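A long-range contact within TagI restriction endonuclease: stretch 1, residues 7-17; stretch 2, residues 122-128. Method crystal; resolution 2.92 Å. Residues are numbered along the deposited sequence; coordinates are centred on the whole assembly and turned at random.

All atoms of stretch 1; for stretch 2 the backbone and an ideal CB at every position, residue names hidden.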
ATOM      1  N   PHE A   7      14.968  -0.786 -14.493  1.00 44.27           N
ATOM      2  CA  PHE A   7      14.071   0.040 -13.735  1.00 44.89           C
ATOM      3  C   PHE A   7      14.861   0.797 -12.698  1.00 45.43           C
ATOM      4  O   PHE A   7      15.714   0.227 -12.021  1.00 44.18           O
ATOM      5  CB  PHE A   7      13.015  -0.826 -13.056  1.00 46.09           C
ATOM      6  CG  PHE A   7      12.227  -1.668 -14.012  1.00 45.03           C
ATOM      7  CD1 PHE A   7      11.108  -1.147 -14.648  1.00 43.61           C
ATOM      8  CD2 PHE A   7      12.621  -2.977 -14.296  1.00 44.04           C
ATOM      9  CE1 PHE A   7      10.389  -1.921 -15.540  1.00 43.55           C
ATOM     10  CE2 PHE A   7      11.905  -3.757 -15.189  1.00 43.40           C
ATOM     11  CZ  PHE A   7      10.787  -3.226 -15.808  1.00 43.55           C
ATOM     12  N   GLY A   8      14.550   2.082 -12.578  1.00 47.52           N
ATOM     13  CA  GLY A   8      15.186   2.965 -11.622  1.00 50.11           C
ATOM     14  C   GLY A   8      16.075   3.944 -12.346  1.00 54.31           C
ATOM     15  O   GLY A   8      16.002   4.085 -13.573  1.00 54.49           O
ATOM     16  N   HIS A   9      16.913   4.633 -11.576  1.00 57.80           N
ATOM     17  CA  HIS A   9      17.878   5.570 -12.136  1.00 55.70           C
ATOM     18  C   HIS A   9      18.924   4.805 -12.947  1.00 54.05           C
ATOM     19  O   HIS A   9      19.157   3.615 -12.703  1.00 49.48           O
ATOM     20  CB  HIS A   9      18.531   6.401 -11.032  1.00 55.50           C
ATOM     21  CG  HIS A   9      17.621   7.427 -10.430  1.00 55.99           C
ATOM     22  ND1 HIS A   9      16.910   8.329 -11.192  1.00 57.14           N
ATOM     23  CD2 HIS A   9      17.327   7.715  -9.139  1.00 56.85           C
ATOM     24  CE1 HIS A   9      16.208   9.121 -10.396  1.00 58.54           C
ATOM     25  NE2 HIS A   9      16.443   8.768  -9.145  1.00 57.05           N
ATOM     26  N   ILE A  10      19.499   5.488 -13.938  1.00 55.43           N
ATOM     27  CA  ILE A  10      20.569   4.943 -14.773  1.00 56.72           C
ATOM     28  C   ILE A  10      21.899   5.538 -14.301  1.00 58.03           C
ATOM     29  O   ILE A  10      22.002   6.766 -14.139  1.00 58.09           O
ATOM     30  CB  ILE A  10      20.342   5.244 -16.274  1.00 56.37           C
ATOM     31  CG1 ILE A  10      19.091   4.514 -16.783  1.00 57.20           C
ATOM     32  CG2 ILE A  10      21.554   4.839 -17.112  1.00 57.32           C
ATOM     33  CD1 ILE A  10      19.166   2.993 -16.729  1.00 57.97           C
ATOM     34  N   PRO A  11      22.917   4.673 -14.065  1.00 59.67           N
ATOM     35  CA  PRO A  11      24.244   5.173 -13.696  1.00 60.78           C
ATOM     36  C   PRO A  11      24.793   6.223 -14.679  1.00 61.10           C
ATOM     37  O   PRO A  11      24.857   5.980 -15.892  1.00 58.22           O
ATOM     38  CB  PRO A  11      25.112   3.903 -13.698  1.00 60.62           C
ATOM     39  CG  PRO A  11      24.169   2.797 -13.404  1.00 59.72           C
ATOM     40  CD  PRO A  11      22.863   3.194 -14.027  1.00 59.41           C
ATOM     41  N   GLY A  12      25.146   7.391 -14.143  1.00 61.94           N
ATOM     42  CA  GLY A  12      25.742   8.468 -14.926  1.00 63.38           C
ATOM     43  C   GLY A  12      24.774   9.553 -15.362  1.00 63.45           C
ATOM     44  O   GLY A  12      25.209  10.621 -15.794  1.00 62.08           O
ATOM     45  N   HIS A  13      23.471   9.294 -15.255  1.00 63.09           N
ATOM     46  CA  HIS A  13      22.457  10.221 -15.756  1.00 61.91           C
ATOM     47  C   HIS A  13      21.499  10.549 -14.618  1.00 62.07           C
ATOM     48  O   HIS A  13      20.467   9.891 -14.446  1.00 56.22           O
ATOM     49  CB  HIS A  13      21.750   9.622 -16.960  1.00 59.61           C
ATOM     50  CG  HIS A  13      22.676   9.295 -18.094  1.00 58.01           C
ATOM     51  ND1 HIS A  13      23.008  10.208 -19.072  1.00 55.79           N
ATOM     52  CD2 HIS A  13      23.347   8.155 -18.397  1.00 56.16           C
ATOM     53  CE1 HIS A  13      23.836   9.640 -19.933  1.00 57.47           C
ATOM     54  NE2 HIS A  13      24.057   8.394 -19.547  1.00 55.40           N
ATOM     55  N   PRO A  14      21.864  11.562 -13.809  1.00 65.38           N
ATOM     56  CA  PRO A  14      21.024  11.898 -12.668  1.00 64.07           C
ATOM     57  C   PRO A  14      19.800  12.680 -13.092  1.00 58.85           C
ATOM     58  O   PRO A  14      19.756  13.202 -14.208  1.00 54.94           O
ATOM     59  CB  PRO A  14      21.941  12.784 -11.798  1.00 66.60           C
ATOM     60  CG  PRO A  14      23.287  12.787 -12.458  1.00 65.88           C
ATOM     61  CD  PRO A  14      23.042  12.451 -13.884  1.00 64.72           C
ATOM     62  N   GLU A  15      18.822  12.773 -12.200  1.00 55.51           N
ATOM     63  CA  GLU A  15      17.679  13.646 -12.433  1.00 55.93           C
ATOM     64  C   GLU A  15      18.211  15.028 -12.773  1.00 56.17           C
ATOM     65  O   GLU A  15      19.208  15.457 -12.205  1.00 60.03           O
ATOM     66  CB  GLU A  15      16.791  13.701 -11.198  1.00 56.22           C
ATOM     67  CG  GLU A  15      15.560  14.591 -11.332  1.00 55.21           C
ATOM     68  CD  GLU A  15      14.599  14.451 -10.157  1.00 55.45           C
ATOM     69  OE1 GLU A  15      13.824  15.399  -9.938  1.00 52.86           O
ATOM     70  OE2 GLU A  15      14.604  13.412  -9.446  1.00 56.34           O
ATOM     71  N   GLY A  16      17.572  15.698 -13.726  1.00 57.37           N
ATOM     72  CA  GLY A  16      18.088  16.960 -14.273  1.00 57.27           C
ATOM     73  C   GLY A  16      18.825  16.859 -15.610  1.00 56.09           C
ATOM     74  O   GLY A  16      18.792  17.823 -16.381  1.00 55.91           O
ATOM     75  N   SER A  17      19.475  15.719 -15.897  1.00 53.91           N
ATOM     76  CA  SER A  17      20.220  15.516 -17.161  1.00 54.77           C
ATOM     77  C   SER A  17      19.427  15.949 -18.396  1.00 57.56           C
ATOM     78  O   SER A  17      18.238  15.651 -18.488  1.00 60.77           O
ATOM     79  CB  SER A  17      20.601  14.043 -17.353  1.00 54.36           C
ATOM     80  OG  SER A  17      21.202  13.487 -16.201  1.00 54.21           O
ATOM     81  N   UNK A 122      15.548  17.482 -24.560  1.00 63.60           N
ATOM     82  CA  UNK A 122      14.838  16.528 -23.702  1.00 59.34           C
ATOM     83  C   UNK A 122      15.515  16.492 -22.336  1.00 59.88           C
ATOM     84  O   UNK A 122      16.713  16.240 -22.265  1.00 64.07           O
ATOM     85  CB  UNK A 122      14.811  15.133 -24.330  1.00 59.34           C
ATOM     86  N   UNK A 123      14.760  16.730 -21.264  1.00 59.45           N
ATOM     87  CA  UNK A 123      15.268  16.588 -19.891  1.00 57.32           C
ATOM     88  C   UNK A 123      14.747  15.282 -19.259  1.00 53.46           C
ATOM     89  O   UNK A 123      13.594  14.884 -19.483  1.00 51.82           O
ATOM     90  CB  UNK A 123      14.855  17.791 -19.041  1.00 57.32           C
ATOM     91  N   UNK A 124      15.598  14.623 -18.475  1.00 48.97           N
ATOM     92  CA  UNK A 124      15.178  13.489 -17.663  1.00 48.38           C
ATOM     93  C   UNK A 124      14.697  14.012 -16.305  1.00 49.42           C
ATOM     94  O   UNK A 124      15.502  14.526 -15.538  1.00 54.99           O
ATOM     95  CB  UNK A 124      16.317  12.482 -17.494  1.00 48.38           C
ATOM     96  N   UNK A 125      13.402  13.865 -16.003  1.00 47.37           N
ATOM     97  CA  UNK A 125      12.811  14.392 -14.759  1.00 46.52           C
ATOM     98  C   UNK A 125      12.606  13.362 -13.642  1.00 46.49           C
ATOM     99  O   UNK A 125      11.729  13.527 -12.797  1.00 45.84           O
ATOM    100  CB  UNK A 125      11.459  15.030 -15.083  1.00 46.52           C
ATOM    101  N   UNK A 126      13.434  12.323 -13.602  1.00 48.78           N
ATOM    102  CA  UNK A 126      13.368  11.324 -12.522  1.00 51.36           C
ATOM    103  C   UNK A 126      12.239  10.298 -12.572  1.00 50.87           C
ATOM    104  O   UNK A 126      11.489  10.218 -13.540  1.00 55.91           O
ATOM    105  CB  UNK A 126      13.260  12.066 -11.188  1.00 51.36           C
ATOM    106  N   UNK A 127      12.118   9.531 -11.495  1.00 47.19           N
ATOM    107  CA  UNK A 127      11.201   8.401 -11.431  1.00 44.00           C
ATOM    108  C   UNK A 127       9.797   8.790 -10.948  1.00 42.07           C
ATOM    109  O   UNK A 127       9.632   9.579 -10.012  1.00 40.77           O
ATOM    110  CB  UNK A 127      11.781   7.326 -10.509  1.00 44.00           C
ATOM    111  N   UNK A 128       8.794   8.218 -11.607  1.00 41.53           N
ATOM    112  CA  UNK A 128       7.394   8.299 -11.195  1.00 41.34           C
ATOM    113  C   UNK A 128       6.835   6.892 -10.981  1.00 42.27           C
ATOM    114  O   UNK A 128       7.373   5.899 -11.493  1.00 41.68           O
ATOM    115  CB  UNK A 128       6.565   9.054 -12.236  1.00 41.34           C
TER

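At position 122 the strand begins at the margin of the contact. The ideal CB points sideways and finds no atom of stretch 1 within 5.5 Å, so this side constrains the choice little; phi/psi of -143/125 is extended and would suit beta-branched or aromatic residues among others. The deposited residue is Tyr 122, whose chi1 of -73° (m) carries the ring away from stretch 1.

Position 123 is also extended (-103/142), with its CB directed sideways, 4.0 Å from Ser 17 O and 4.8 Å from Gly 16 O. Gly 16 O and Ser 17 O could receive a donor, but Ser 17 O is already engaged by the backbone of position 124, so a long aliphatic stem suits the site as well as a polar one. Its CA lies 3.4 Å from Ser 17 O with an angle of 137° at the hydrogen, a CA-H...O contact that any residue could make. Arg 123 is found here. Its CG packs 3.5 Å from Gly 16 O, while the guanidinium turns to its own strand.

Position 124 is the anchor. Its backbone pairs with the turn running from Pro 14 to Ser 17: the position's N donates to Ser 17 O (2.8 Å, 173°), and its O accepts from Gly 16 N (3.0 Å, 154°). These bonds hold the main chain and rule out proline, but otherwise select no side chain. The CB points sideways, 3.8 Å from Ser 17 O, beside a channel lined by Pro 14 O and Glu 15 N that leads to His 9 ND1. Short residues would leave that imidazole nitrogen unreached; a long polar chain or a hydroxylated aromatic could span the distance. Tyr 124 does so. With chi1 166° (t), its OH hydrogen-bonds His 9 ND1 at 2.7 Å, and either group could be the donor. Pro 14 O lies near the plane of the ring, 3.6 Å from Tyr 124 CD2. The His 9 and Tyr 124 rings meet rim to rim, planes at 82°.

At position 125 the CB points away and meets nothing of stretch 1 within 5.5 Å, leaving the side chain free for other partners; many polar residues would fit. Asp 125 forms a salt bridge with Arg 123, OD1 to NE at 2.8 Å, the hydrogen bond within it being weak.

Position 126 is far more restrictive. Its phi of 76° by itself favours glycine, and the ideal CB, directed toward stretch 1, would clash with Glu 15 OE2 at 2.6 Å. Glycine is therefore the clear expectation, and Gly 126 is present. Gly 126 N lies 3.8 Å from Glu 15 CG, and Gly 126 CA 4.2 Å from His 9 CE1; the space a CB would need is taken by Glu 15 OE2.

Position 127 again points toward stretch 1, with CB 4.8 Å from His 9 CE1. An imidazole face and the Gly 8 backbone invite an apolar side chain: leucine, isoleucine or methionine are plausible. Leu 127 sets CD1 4.0 Å from the His 9 ring centroid, 12° off the normal, a CH-pi contact, and CD2 3.5 Å from Gly 8 C.

Position 128 is out of reach, so stretch 1 imposes no preference; Tyr 128 occupies it.

Stretch 2 (122-128) YRYDGLY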
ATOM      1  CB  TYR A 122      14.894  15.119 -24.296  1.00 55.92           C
ATOM      2  CG  TYR A 122      14.032  14.908 -25.508  1.00 54.09           C
ATOM      3  CD1 TYR A 122      14.547  15.059 -26.781  1.00 54.36           C
ATOM      4  CD2 TYR A 122      12.702  14.534 -25.383  1.00 54.91           C
ATOM      5  CE1 TYR A 122      13.759  14.859 -27.904  1.00 54.85           C
ATOM      6  CE2 TYR A 122      11.903  14.331 -26.499  1.00 54.71           C
ATOM      7  CZ  TYR A 122      12.438  14.497 -27.758  1.00 54.23           C
ATOM      8  OH  TYR A 122      11.660  14.293 -28.869  1.00 53.90           O
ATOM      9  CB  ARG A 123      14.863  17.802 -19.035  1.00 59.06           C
ATOM     10  CG  ARG A 123      15.484  17.817 -17.638  1.00 61.84           C
ATOM     11  CD  ARG A 123      14.968  18.932 -16.733  1.00 65.57           C
ATOM     12  NE  ARG A 123      13.513  19.141 -16.803  1.00 68.80           N
ATOM     13  CZ  ARG A 123      12.888  20.109 -17.488  1.00 71.32           C
ATOM     14  NH1 ARG A 123      13.560  21.023 -18.189  1.00 76.04           N
ATOM     15  NH2 ARG A 123      11.558  20.172 -17.463  1.00 69.83           N
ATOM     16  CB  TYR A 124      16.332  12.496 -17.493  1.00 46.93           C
ATOM     17  CG  TYR A 124      16.101  11.461 -16.404  1.00 47.73           C
ATOM     18  CD1 TYR A 124      14.928  10.699 -16.364  1.00 47.35           C
ATOM     19  CD2 TYR A 124      17.050  11.243 -15.416  1.00 47.99           C
ATOM     20  CE1 TYR A 124      14.710   9.764 -15.366  1.00 46.22           C
ATOM     21  CE2 TYR A 124      16.840  10.308 -14.419  1.00 48.47           C
ATOM     22  CZ  TYR A 124      15.674   9.570 -14.399  1.00 47.03           C
ATOM     23  OH  TYR A 124      15.484   8.641 -13.404  1.00 46.18           O
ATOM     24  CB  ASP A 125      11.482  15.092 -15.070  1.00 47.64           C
ATOM     25  CG  ASP A 125      11.667  16.336 -15.902  1.00 49.28           C
ATOM     26  OD1 ASP A 125      12.735  16.479 -16.528  1.00 52.65           O
ATOM     27  OD2 ASP A 125      10.748  17.181 -15.936  1.00 47.78           O
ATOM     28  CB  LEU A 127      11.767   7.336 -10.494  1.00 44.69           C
ATOM     29  CG  LEU A 127      13.219   6.885 -10.681  1.00 44.89           C
ATOM     30  CD1 LEU A 127      13.658   6.044  -9.491  1.00 45.02           C
ATOM     31  CD2 LEU A 127      13.411   6.113 -11.977  1.00 45.28           C
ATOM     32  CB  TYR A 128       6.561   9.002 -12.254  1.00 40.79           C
ATOM     33  CG  TYR A 128       6.787  10.491 -12.354  1.00 40.92           C
ATOM     34  CD1 TYR A 128       8.056  11.020 -12.624  1.00 40.04           C
ATOM     35  CD2 TYR A 128       5.722  11.379 -12.212  1.00 40.98           C
ATOM     36  CE1 TYR A 128       8.255  12.384 -12.730  1.00 41.02           C
ATOM     37  CE2 TYR A 128       5.912  12.749 -12.314  1.00 41.79           C
ATOM     38  CZ  TYR A 128       7.178  13.249 -12.572  1.00 42.02           C
ATOM     39  OH  TYR A 128       7.374  14.612 -12.670  1.00 44.16           O
TER
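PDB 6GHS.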